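Local coordinates for chitin elicitor-binding protein (Oryza sativa subsp. japonica, PDB 5JCD) that binds chitin oligosaccharides from fungal cell walls at the rice cell surface and helps pass on the signal that starts defense responses, at residues L93-I96 / A97-F101; A24-Y27 / G28-V31; F104-Y107 / Q108-A111. All coordinates share one frame; numbering follows the deposited sequence.

Interaction 1: L93-I96 / A97-F101; sequences LDAI and ARNVF
Ile96 and Phe101 run alongside each other in the same direction on the buried flank of this helical stretch. CG2 of Ile96, set anti to the backbone N, meets the ring edge of Phe101 in its plane, 3.7 Å from CE2. Val100 CG1 sits over one face of the same ring, offset toward the rim. The backbone here is equally close-knit: Ile96 O accepts from Val100 N at 3.0 Å and also from Phe101 N at 3.2 Å, the latter nearly along the C=O axis, as the last turn widens to a pi-type one. This is the first helix of a LysM domain, and Ile96 also touches Leu128 of strand 127-129 across the small fold, so beta-branched and aromatic bulk suits this side. On the outer side stand Asp94, Arg98 and Asn99. A salt bridge joins Asp94 to Arg98, one helical turn on, though the exact placing of its atoms is doubtful. Asn99 N donates to Ala95 O at 2.7 Å, while its ND2, 3.5 Å from Ala95 CB, makes no bond there. Leu93, Asp94 and Ala95 probably belong to the chitin site, as in related proteins.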
# COMPACT_ATOMS: atom_id res chain seq x y z
N LEU A 93 9.32 7.74 -13.21
CA LEU A 93 8.84 7.70 -11.83
C LEU A 93 7.33 7.58 -11.82
O LEU A 93 6.77 6.78 -11.07
CB LEU A 93 9.25 8.97 -11.11
CG LEU A 93 10.69 8.99 -10.62
CD1 LEU A 93 10.95 10.22 -9.78
CD2 LEU A 93 11.09 7.70 -9.87
N ASP A 94 6.68 8.35 -12.67
CA ASP A 94 5.22 8.38 -12.76
C ASP A 94 4.66 7.06 -13.28
O ASP A 94 3.60 6.63 -12.84
CB ASP A 94 4.78 9.51 -13.67
CG ASP A 94 3.29 9.76 -13.62
OD1 ASP A 94 2.84 10.37 -12.62
OD2 ASP A 94 2.57 9.38 -14.58
N ALA A 95 5.34 6.45 -14.24
CA ALA A 95 4.90 5.15 -14.74
C ALA A 95 5.14 4.04 -13.69
O ALA A 95 4.37 3.10 -13.58
CB ALA A 95 5.61 4.81 -16.03
N ILE A 96 6.23 4.15 -12.94
CA ILE A 96 6.50 3.20 -11.87
C ILE A 96 5.44 3.31 -10.78
O ILE A 96 4.83 2.33 -10.38
CB ILE A 96 7.87 3.48 -11.25
CG1 ILE A 96 8.98 3.19 -12.27
CG2 ILE A 96 8.03 2.63 -9.96
CD1 ILE A 96 10.32 3.83 -11.95
N ALA A 97 5.21 4.54 -10.33
CA ALA A 97 4.19 4.85 -9.36
C ALA A 97 2.82 4.31 -9.77
O ALA A 97 2.15 3.61 -8.99
CB ALA A 97 4.14 6.37 -9.15
N ARG A 98 2.41 4.60 -11.00
CA ARG A 98 1.06 4.27 -11.46
C ARG A 98 0.87 2.86 -12.00
O ARG A 98 -0.16 2.24 -11.78
CB ARG A 98 0.60 5.27 -12.51
CG ARG A 98 0.54 6.68 -12.00
CD ARG A 98 -0.12 7.60 -13.01
NE ARG A 98 -0.99 8.53 -12.31
CZ ARG A 98 -0.56 9.67 -11.80
NH1 ARG A 98 0.72 10.00 -11.92
NH2 ARG A 98 -1.40 10.48 -11.16
N ASN A 99 1.85 2.38 -12.76
CA ASN A 99 1.75 1.10 -13.46
C ASN A 99 2.35 -0.07 -12.70
O ASN A 99 2.08 -1.22 -13.03
CB ASN A 99 2.36 1.20 -14.86
CG ASN A 99 1.79 2.36 -15.66
OD1 ASN A 99 0.62 2.68 -15.53
ND2 ASN A 99 2.64 3.04 -16.43
N VAL A 100 3.22 0.22 -11.73
CA VAL A 100 3.75 -0.85 -10.89
C VAL A 100 3.12 -0.88 -9.47
O VAL A 100 2.78 -1.94 -8.95
CB VAL A 100 5.27 -0.78 -10.79
CG1 VAL A 100 5.82 -2.03 -10.09
CG2 VAL A 100 5.86 -0.66 -12.18
N PHE A 101 2.94 0.29 -8.87
CA PHE A 101 2.48 0.37 -7.50
C PHE A 101 1.09 1.00 -7.33
O PHE A 101 0.80 1.66 -6.31
CB PHE A 101 3.53 1.07 -6.65
CG PHE A 101 4.83 0.33 -6.64
CD1 PHE A 101 4.98 -0.83 -5.90
CD2 PHE A 101 5.90 0.77 -7.42
CE1 PHE A 101 6.17 -1.53 -5.90
CE2 PHE A 101 7.10 0.08 -7.44
CZ PHE A 101 7.24 -1.07 -6.68

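Interaction 2: A24-Y27 / G28-V31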
# COMPACT_ATOMS: atom_id res chain seq x y z
N ALA A 24 -0.36 -11.45 -14.70
CA ALA A 24 -0.41 -12.77 -14.11
C ALA A 24 0.94 -12.99 -13.49
O ALA A 24 1.97 -12.68 -14.09
CB ALA A 24 -0.69 -13.84 -15.19
N THR A 25 0.94 -13.49 -12.27
CA THR A 25 2.20 -13.71 -11.57
C THR A 25 1.95 -14.79 -10.53
O THR A 25 0.95 -15.51 -10.58
CB THR A 25 2.74 -12.40 -10.92
OG1 THR A 25 3.95 -12.67 -10.21
CG2 THR A 25 1.75 -11.82 -9.96
N THR A 26 2.84 -14.90 -9.56
CA THR A 26 2.66 -15.88 -8.51
C THR A 26 2.98 -15.26 -7.17
O THR A 26 3.64 -14.22 -7.10
CB THR A 26 3.64 -17.06 -8.73
OG1 THR A 26 4.98 -16.59 -8.56
CG2 THR A 26 3.49 -17.65 -10.14
N TYR A 27 2.57 -15.92 -6.09
CA TYR A 27 2.90 -15.44 -4.74
C TYR A 27 4.41 -15.32 -4.56
O TYR A 27 4.87 -14.33 -3.98
CB TYR A 27 2.23 -16.30 -3.65
CG TYR A 27 0.76 -15.91 -3.40
CD1 TYR A 27 -0.26 -16.38 -4.21
CD2 TYR A 27 0.42 -15.05 -2.36
CE1 TYR A 27 -1.59 -16.00 -3.99
CE2 TYR A 27 -0.89 -14.67 -2.14
CZ TYR A 27 -1.89 -15.14 -2.96
OH TYR A 27 -3.19 -14.77 -2.72
N GLY A 28 5.17 -16.27 -5.09
CA GLY A 28 6.63 -16.25 -5.00
C GLY A 28 7.24 -14.99 -5.60
O GLY A 28 8.16 -14.40 -5.02
N ASN A 29 6.75 -14.58 -6.77
CA ASN A 29 7.23 -13.35 -7.40
C ASN A 29 6.90 -12.08 -6.62
O ASN A 29 7.69 -11.13 -6.58
CB ASN A 29 6.67 -13.22 -8.80
CG ASN A 29 7.42 -14.04 -9.79
OD1 ASN A 29 6.83 -14.81 -10.54
ND2 ASN A 29 8.73 -13.90 -9.79
N LEU A 30 5.71 -12.06 -6.04
CA LEU A 30 5.27 -10.93 -5.24
C LEU A 30 6.18 -10.82 -4.02
O LEU A 30 6.66 -9.74 -3.69
CB LEU A 30 3.79 -11.12 -4.83
CG LEU A 30 2.80 -10.90 -5.97
CD1 LEU A 30 1.35 -11.22 -5.57
CD2 LEU A 30 2.90 -9.46 -6.39
N VAL A 31 6.45 -11.96 -3.39
CA VAL A 31 7.37 -12.02 -2.26
C VAL A 31 8.70 -11.41 -2.66
O VAL A 31 9.31 -10.67 -1.88
CB VAL A 31 7.60 -13.45 -1.77
CG1 VAL A 31 8.73 -13.49 -0.73
CG2 VAL A 31 6.32 -14.03 -1.20
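Asn29 reaches back from the first turn of its helix to the two threonines that precede it. Its CB lies 3.1 Å from Thr25 OG1 and 3.6 Å from Thr26 O, so the side chain starts out pressed against the end of the strand. With CG beside the backbone N (chi1 -80°), the amide is turned back toward the threonines; CG is 3.7 Å from Thr26 OG1, and the two side chains pass at a slant. At the tip, OD1 comes within 3.2 Å of Thr26 OG1, which donates a weak hydrogen bond to it. That same hydroxyl oxygen accepts the backbone N-H of Asn29 at 3.2 Å and 163°, a straight capping bond. Thr26 thus stands at the N-cap, its OG1 lodged between the backbone N and the carbonyl carbon (chi1 66°), where a short hydroxyl can reach an amide that the helix cannot serve from its own carbonyls. Behind the cap, Thr26 O takes the amide of Leu30 and Tyr27 O that of Val31, at 2.9 Å, both ordinary helical bonds. Toward the interior, the aromatic ring of Tyr27 and the apolar Leu30 pack on Leu42 of helix 39-45 and on Val58 and Val64, while Asn29 faces outward. A strand passing directly into a threonine-capped helix, then a second helix and the antiparallel strand 57-58, is a beta-alpha-alpha-beta order consistent with a LysM-like module, close to the chitin-binding residue Asn23.

Interaction 3: F104-Y107 / Q108-A111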
# COMPACT_ATOMS: atom_id res chain seq x y z
N PHE A 104 -0.31 3.97 -5.42
CA PHE A 104 -0.33 4.12 -3.96
C PHE A 104 0.60 5.22 -3.52
O PHE A 104 0.46 5.76 -2.43
CB PHE A 104 0.02 2.81 -3.22
CG PHE A 104 -1.12 1.85 -3.12
CD1 PHE A 104 -2.30 2.23 -2.50
CD2 PHE A 104 -1.00 0.56 -3.61
CE1 PHE A 104 -3.38 1.35 -2.40
CE2 PHE A 104 -2.07 -0.32 -3.52
CZ PHE A 104 -3.26 0.07 -2.91
N VAL A 105 1.59 5.53 -4.36
CA VAL A 105 2.43 6.71 -4.15
C VAL A 105 2.42 7.58 -5.40
O VAL A 105 2.16 7.09 -6.51
CB VAL A 105 3.88 6.31 -3.86
CG1 VAL A 105 3.94 5.40 -2.64
CG2 VAL A 105 4.50 5.62 -5.08
N THR A 106 2.73 8.87 -5.25
CA THR A 106 2.96 9.73 -6.42
C THR A 106 4.44 9.78 -6.74
O THR A 106 5.28 9.41 -5.91
CB THR A 106 2.52 11.16 -6.17
OG1 THR A 106 3.37 11.72 -5.16
CG2 THR A 106 1.09 11.20 -5.70
N TYR A 107 4.77 10.26 -7.94
CA TYR A 107 6.18 10.34 -8.34
C TYR A 107 6.92 11.34 -7.47
O TYR A 107 8.12 11.20 -7.22
CB TYR A 107 6.32 10.64 -9.85
CG TYR A 107 5.93 12.05 -10.22
CD1 TYR A 107 6.81 13.12 -10.04
CD2 TYR A 107 4.68 12.32 -10.76
CE1 TYR A 107 6.44 14.41 -10.37
CE2 TYR A 107 4.31 13.60 -11.10
CZ TYR A 107 5.19 14.64 -10.90
OH TYR A 107 4.84 15.93 -11.23
N GLN A 108 6.18 12.35 -7.00
CA GLN A 108 6.71 13.32 -6.04
C GLN A 108 7.16 12.63 -4.75
O GLN A 108 8.25 12.90 -4.24
CB GLN A 108 5.65 14.35 -5.67
CG GLN A 108 5.14 15.26 -6.78
CD GLN A 108 3.97 14.67 -7.55
OE1 GLN A 108 3.90 13.46 -7.76
NE2 GLN A 108 3.02 15.51 -7.92
N GLU A 109 6.32 11.73 -4.23
CA GLU A 109 6.67 10.99 -3.02
C GLU A 109 7.85 10.09 -3.27
O GLU A 109 8.70 9.93 -2.41
CB GLU A 109 5.49 10.19 -2.46
CG GLU A 109 4.43 11.06 -1.83
CD GLU A 109 3.11 10.35 -1.66
OE1 GLU A 109 2.88 9.33 -2.33
OE2 GLU A 109 2.27 10.86 -0.89
N ILE A 110 7.89 9.45 -4.43
CA ILE A 110 9.06 8.66 -4.76
C ILE A 110 10.28 9.58 -4.88
O ILE A 110 11.40 9.19 -4.56
CB ILE A 110 8.89 7.85 -6.04
CG1 ILE A 110 7.61 7.02 -5.96
CG2 ILE A 110 10.12 6.97 -6.28
CD1 ILE A 110 7.38 6.15 -7.15
N ALA A 111 10.04 10.81 -5.32
CA ALA A 111 11.12 11.77 -5.45
C ALA A 111 11.68 12.18 -4.08
O ALA A 111 12.89 12.04 -3.83
CB ALA A 111 10.66 12.99 -6.24
O HOH W 1 1.53 7.58 -0.38
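Tyr107 and Gln108 are neighbours whose flat groups stack: ring and amide planes are only 18° apart, and Gln108 OE1 lies above the middle of the ring, 3.2 Å from its plane. Two torsions bring this about. Tyr107 carries its ring between its own backbone N and carbonyl carbon (chi1 71°), and the Gln108 chain bends at chi2 to fold the amide back over it, with CG making a CH-pi contact 4.3 Å from the ring centroid. Tyr107 also touches Leu93, Asp94 and Asn120, so an alanine here would probably leave the Gln108 amide free to turn and open a gap against helix 93-100. On the buried side the chains of Val105 and Ile110 are nearly perpendicular, Val105 CG2 lying 3.5 Å from Ile110 CG1, two branched apolar chains well suited to the interior. Between these groups run two reciprocal bonds. Glu109 N donates to Thr106 OG1 at 3.1 Å, while Thr106 N donates to Glu109 OE1 at 3.0 Å, approaching from above the carboxylate plane rather than within it. A glutamate is long enough, with its extended chain, to return to the amide three residues earlier. A water donates to the same OE1 and to Phe104 O, and OE2 is held by the backbone N of Asn2, so both carboxylate oxygens are engaged and the N-terminal end of the chain, through Asn2, is tied to this helix. The mutual exchange between Thr106 and Glu109 is a capping box, here opening the second helix of a LysM domain.

From the N terminus the chain first meets interaction 2, where strand 25-26 passes into helix 27-34; it then passes helix 39-45 and strand 57-58 before strands 63-72 and 76-79 of the large sheet, reaches interaction 1 on helix 93-100 and, after a short loop, interaction 3 at the start of helix 107-113. All three are local, in series, with none nested or crossing, and none closes a long loop. Interactions 1 and 3 touch, their centres about 9 Å apart: Leu93 packs on Ile110, and Ala97 CB on Val105 O, joining the two helices of one LysM domain. Interaction 2, its centre about 18 Å from that of interaction 1, ties strand 25-26 to helix 27-34 beside strand 57-58.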